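Local coordinates for protein monooxygenase (Agrobacterium tumefaciens, PDB 2I7G) that probably catalyses a flavin-dependent monooxygenation of the luciferase-like type, at residues E148-D151 / V152-E156; T291-A294 / H295-A299. All blocks are in the same frame, centred on the assembly; numbering follows the deposited sequence. Where two conformers were deposited one is given.

Interaction 1. Residues E148-D151 / V152-E156; sequences EDYD and VLFAE
Y150 overlaps F154 one helical turn further on, the two side chains lying side by side and pointing the same way. CE2 of the Y150 ring rests 3.9 Å from CB of F154, while Y150 OH comes obliquely to within 3.5 Å of F154 CD1. The ring planes are nearly parallel, 13° apart, but slid so far that the centroids stand 5.8 Å from each other; the rings barely overlap, and the touching is done by CE2 against CB and by the hydroxyl oxygen beside CD1, not by a full stack. Both rings leave the helix with CG anti to the backbone N (chi1 180° in Y150, -170° in F154), which makes them run alongside one another. On another side of the turn, L153 folds back on the residue four before it: its CD1 lies 3.9 Å from D149 CB and close to the carbonyl of D149, whose O is gripped at 2.9 Å by L153 N. The next two residues repeat this i to i+4 bond, F154 N to Y150 O and A155 N to D151 O. V152 N, at the helix start, gives its hydrogen to a water that in turn donates to E148 O at 2.9 Å, so the water bridges two backbone atoms four residues apart. Beyond the segments, R133 makes a cation-pi contact with the Y150 ring, F136 meets that ring at a slant, and Y140 of helix 136-143 touches both Y150 and L153. The arrangement is that of a helix N-terminus, where i to i+4 bonds take over from a 3-10 turn and an i, i+4 aromatic pair lines one flank of helix 150-166.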
loop_
_atom_site.group_PDB
_atom_site.type_symbol
_atom_site.label_atom_id
_atom_site.label_comp_id
_atom_site.label_asym_id
_atom_site.label_seq_id
_atom_site.Cartn_x
_atom_site.Cartn_y
_atom_site.Cartn_z
ATOM N N GLU B 148 21.883 14.835 9.586
ATOM C CA GLU B 148 22.738 14.380 10.681
ATOM C C GLU B 148 22.077 13.285 11.511
ATOM O O GLU B 148 22.759 12.451 12.105
ATOM C CB GLU B 148 23.133 15.556 11.588
ATOM C CG GLU B 148 23.561 16.816 10.835
ATOM C CD GLU B 148 22.388 17.731 10.516
ATOM O OE1 GLU B 148 21.818 18.325 11.460
ATOM O OE2 GLU B 148 22.044 17.862 9.323
ATOM N N ASP B 149 20.748 13.277 11.527
ATOM C CA ASP B 149 20.009 12.374 12.382
ATOM C C ASP B 149 19.842 10.968 11.799
ATOM O O ASP B 149 19.223 10.127 12.443
ATOM C CB ASP B 149 18.648 12.965 12.726
ATOM C CG ASP B 149 18.758 14.152 13.676
ATOM O OD1 ASP B 149 19.848 14.397 14.264
ATOM O OD2 ASP B 149 17.747 14.840 13.840
ATOM N N TYR B 150 20.410 10.722 10.620
ATOM C CA TYR B 150 20.230 9.432 9.943
ATOM C C TYR B 150 20.499 8.211 10.882
ATOM O O TYR B 150 19.673 7.301 11.009
ATOM C CB TYR B 150 21.073 9.337 8.640
ATOM C CG TYR B 150 20.828 7.983 8.019
ATOM C CD1 TYR B 150 19.738 7.787 7.188
ATOM C CD2 TYR B 150 21.588 6.871 8.390
ATOM C CE1 TYR B 150 19.429 6.553 6.666
ATOM C CE2 TYR B 150 21.285 5.606 7.879
ATOM C CZ TYR B 150 20.199 5.467 7.005
ATOM O OH TYR B 150 19.831 4.259 6.493
ATOM N N ASP B 151 21.665 8.199 11.525
ATOM C CA ASP B 151 22.100 7.017 12.281
ATOM C C ASP B 151 21.132 6.677 13.429
ATOM O O ASP B 151 20.771 5.511 13.610
ATOM C CB ASP B 151 23.517 7.218 12.841
ATOM C CG ASP B 151 24.608 7.113 11.777
ATOM O OD1 ASP B 151 24.338 6.797 10.619
ATOM O OD2 ASP B 151 25.785 7.355 12.136
ATOM N N VAL B 152 20.726 7.684 14.199
ATOM C CA VAL B 152 19.798 7.454 15.331
ATOM C C VAL B 152 18.409 7.118 14.789
ATOM O O VAL B 152 17.733 6.245 15.332
ATOM C CB VAL B 152 19.741 8.636 16.330
ATOM C CG1 VAL B 152 18.764 8.327 17.452
ATOM C CG2 VAL B 152 21.124 8.866 16.923
ATOM N N LEU B 153 17.993 7.786 13.712
ATOM C CA LEU B 153 16.684 7.460 13.094
ATOM C C LEU B 153 16.654 6.001 12.642
ATOM O O LEU B 153 15.680 5.289 12.873
ATOM C CB LEU B 153 16.373 8.348 11.895
ATOM C CG LEU B 153 15.986 9.797 12.207
ATOM C CD1 LEU B 153 16.167 10.610 10.941
ATOM C CD2 LEU B 153 14.542 9.874 12.723
ATOM N N PHE B 154 17.732 5.558 12.007
ATOM C CA PHE B 154 17.765 4.196 11.502
ATOM C C PHE B 154 17.820 3.207 12.641
ATOM O O PHE B 154 17.063 2.243 12.644
ATOM C CB PHE B 154 18.924 3.973 10.543
ATOM C CG PHE B 154 18.853 2.665 9.813
ATOM C CD1 PHE B 154 17.905 2.452 8.788
ATOM C CD2 PHE B 154 19.698 1.628 10.169
ATOM C CE1 PHE B 154 17.857 1.216 8.085
ATOM C CE2 PHE B 154 19.652 0.386 9.473
ATOM C CZ PHE B 154 18.744 0.186 8.448
ATOM N N ALA B 155 18.667 3.477 13.629
ATOM C CA ALA B 155 18.824 2.573 14.765
ATOM C C ALA B 155 17.502 2.399 15.523
ATOM O O ALA B 155 17.080 1.273 15.798
ATOM C CB ALA B 155 19.886 3.087 15.698
ATOM N N GLU B 156 16.852 3.509 15.842
ATOM C CA GLU B 156 15.633 3.449 16.671
ATOM C C GLU B 156 14.507 2.811 15.865
ATOM O O GLU B 156 13.760 1.984 16.359
ATOM C CB GLU B 156 15.211 4.841 17.134
ATOM C CG GLU B 156 16.124 5.393 18.229
ATOM C CD GLU B 156 15.537 6.595 18.943
ATOM O OE1 GLU B 156 14.369 6.944 18.663
ATOM O OE2 GLU B 156 16.256 7.195 19.787
HETATM O O HOH W 1 22.333 10.492 14.180
#

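Interaction 2. Residues T291-A294 / H295-A299; sequences TNRA and HFDAA
R293, with the largest contact surface here, bends at chi2 and brings its guanidinium back over the next turn, where NE meets D297 OD1 at 3.0 Å. The N-H of this salt bridge is bent to 132°, as OD1 lies out of the guanidinium plane; NE in turn meets OD1 from above the carboxylate plane. The same OD1 also takes R300 NE in a salt bridge, so two arginines share one oxygen; a water links D297 OD2, at 2.7 Å, more weakly to R293 NH1. F296 lies alongside R293 and sets CE2 over one face of the guanidinium, 4.0 Å above its plane, with the ring nearly perpendicular. Y272, in helix 264-272, stacks on F296 and makes a cation-pi contact with R293.

H295, the other large contributor, is held by N292 at the N-cap. N292, its amide turned opposite the backbone N (chi1 -165°), swings OD1 forward to accept H295 N at 3.1 Å, the donor lying 42° out of the amide plane. A weak second bond from H295 ND1, at 3.3 Å, reaches the same oxygen at the imidazole edge. These contacts form an asparagine N-cap followed by an i, i+4 Arg-Asp salt bridge, at the start of helix 293-300.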
loop_
_atom_site.group_PDB
_atom_site.type_symbol
_atom_site.label_atom_id
_atom_site.label_comp_id
_atom_site.label_asym_id
_atom_site.label_seq_id
_atom_site.Cartn_x
_atom_site.Cartn_y
_atom_site.Cartn_z
ATOM N N THR B 291 29.599 7.679 -22.105
ATOM C CA THR B 291 30.293 7.152 -23.285
ATOM C C THR B 291 31.713 6.667 -22.982
ATOM O O THR B 291 32.542 6.500 -23.896
ATOM C CB THR B 291 30.300 8.150 -24.438
ATOM O OG1 THR B 291 31.171 9.248 -24.100
ATOM C CG2 THR B 291 28.856 8.635 -24.712
ATOM N N ASN B 292 31.986 6.412 -21.699
ATOM C CA ASN B 292 33.289 5.868 -21.341
ATOM C C ASN B 292 33.246 4.349 -21.580
ATOM O O ASN B 292 32.996 3.565 -20.662
ATOM C CB ASN B 292 33.689 6.234 -19.910
ATOM C CG ASN B 292 35.160 6.002 -19.647
ATOM O OD1 ASN B 292 35.741 5.022 -20.116
ATOM N ND2 ASN B 292 35.782 6.922 -18.917
ATOM N N ARG B 293 33.484 3.962 -22.834
ATOM C CA ARG B 293 33.389 2.565 -23.263
ATOM C C ARG B 293 34.448 1.717 -22.560
ATOM O O ARG B 293 34.165 0.579 -22.180
ATOM C CB ARG B 293 33.554 2.451 -24.789
ATOM C CG ARG B 293 33.308 1.049 -25.347
ATOM C CD ARG B 293 31.831 0.705 -25.335
ATOM N NE ARG B 293 31.595 -0.738 -25.504
ATOM C CZ ARG B 293 30.453 -1.270 -25.941
ATOM N NH1 ARG B 293 30.339 -2.588 -26.066
ATOM N NH2 ARG B 293 29.422 -0.492 -26.267
ATOM N N ALA B 294 35.652 2.266 -22.403
ATOM C CA ALA B 294 36.736 1.551 -21.712
ATOM C C ALA B 294 36.279 1.096 -20.311
ATOM O O ALA B 294 36.490 -0.064 -19.926
ATOM C CB ALA B 294 38.001 2.409 -21.627
ATOM N N HIS B 295 35.645 1.998 -19.561
ATOM C CA HIS B 295 35.186 1.659 -18.218
ATOM C C HIS B 295 34.011 0.667 -18.212
ATOM O O HIS B 295 33.997 -0.280 -17.414
ATOM C CB HIS B 295 34.864 2.910 -17.422
ATOM C CG HIS B 295 36.031 3.434 -16.639
ATOM N ND1 HIS B 295 37.076 4.117 -17.229
ATOM C CD2 HIS B 295 36.328 3.356 -15.318
ATOM C CE1 HIS B 295 37.954 4.459 -16.299
ATOM N NE2 HIS B 295 37.523 4.012 -15.132
ATOM N N PHE B 296 33.038 0.878 -19.102
ATOM C CA PHE B 296 31.905 -0.036 -19.204
ATOM C C PHE B 296 32.405 -1.440 -19.585
ATOM O O PHE B 296 31.959 -2.446 -19.026
ATOM C CB PHE B 296 30.925 0.484 -20.247
ATOM C CG PHE B 296 29.833 -0.499 -20.624
ATOM C CD1 PHE B 296 28.845 -0.863 -19.719
ATOM C CD2 PHE B 296 29.795 -1.025 -21.920
ATOM C CE1 PHE B 296 27.818 -1.758 -20.079
ATOM C CE2 PHE B 296 28.770 -1.899 -22.292
ATOM C CZ PHE B 296 27.790 -2.260 -21.391
ATOM N N ASP B 297 33.345 -1.498 -20.523
ATOM C CA ASP B 297 33.828 -2.788 -20.985
ATOM C C ASP B 297 34.576 -3.493 -19.878
ATOM O O ASP B 297 34.442 -4.700 -19.731
ATOM C CB ASP B 297 34.724 -2.645 -22.213
ATOM C CG ASP B 297 33.931 -2.537 -23.522
ATOM O OD1 ASP B 297 32.699 -2.716 -23.549
ATOM O OD2 ASP B 297 34.608 -2.270 -24.554
ATOM N N ALA B 298 35.364 -2.737 -19.110
ATOM C CA ALA B 298 36.054 -3.289 -17.955
ATOM C C ALA B 298 35.041 -3.763 -16.884
ATOM O O ALA B 298 35.189 -4.833 -16.273
ATOM C CB ALA B 298 37.016 -2.245 -17.384
ATOM N N ALA B 299 33.983 -2.987 -16.696
ATOM C CA ALA B 299 32.978 -3.261 -15.670
ATOM C C ALA B 299 32.202 -4.558 -15.966
ATOM O O ALA B 299 31.791 -5.271 -15.056
ATOM C CB ALA B 299 31.997 -2.079 -15.581
HETATM O O HOH W 2 33.228 -3.239 -26.626
#

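Overall arrangement
Both interactions are first turns of helices on the periphery of the TIM-barrel fold, with centres about 21 Å (interaction 1) and about 24 Å (interaction 2) from the centre of the chain. They do not touch: their centres are about 37 Å apart and their nearest atoms about 26 Å. They begin their helices differently, 148-156 passing out of a 3-10 turn with a water at its start, 291-299 relying on an asparagine side chain. Each has a sulfate nearby, about 5 Å from the side chain of Y150 and about 4 Å from that of H295, probably from the crystallisation liquor. Neither segment pair meets the other protein chain of the two-chain assembly.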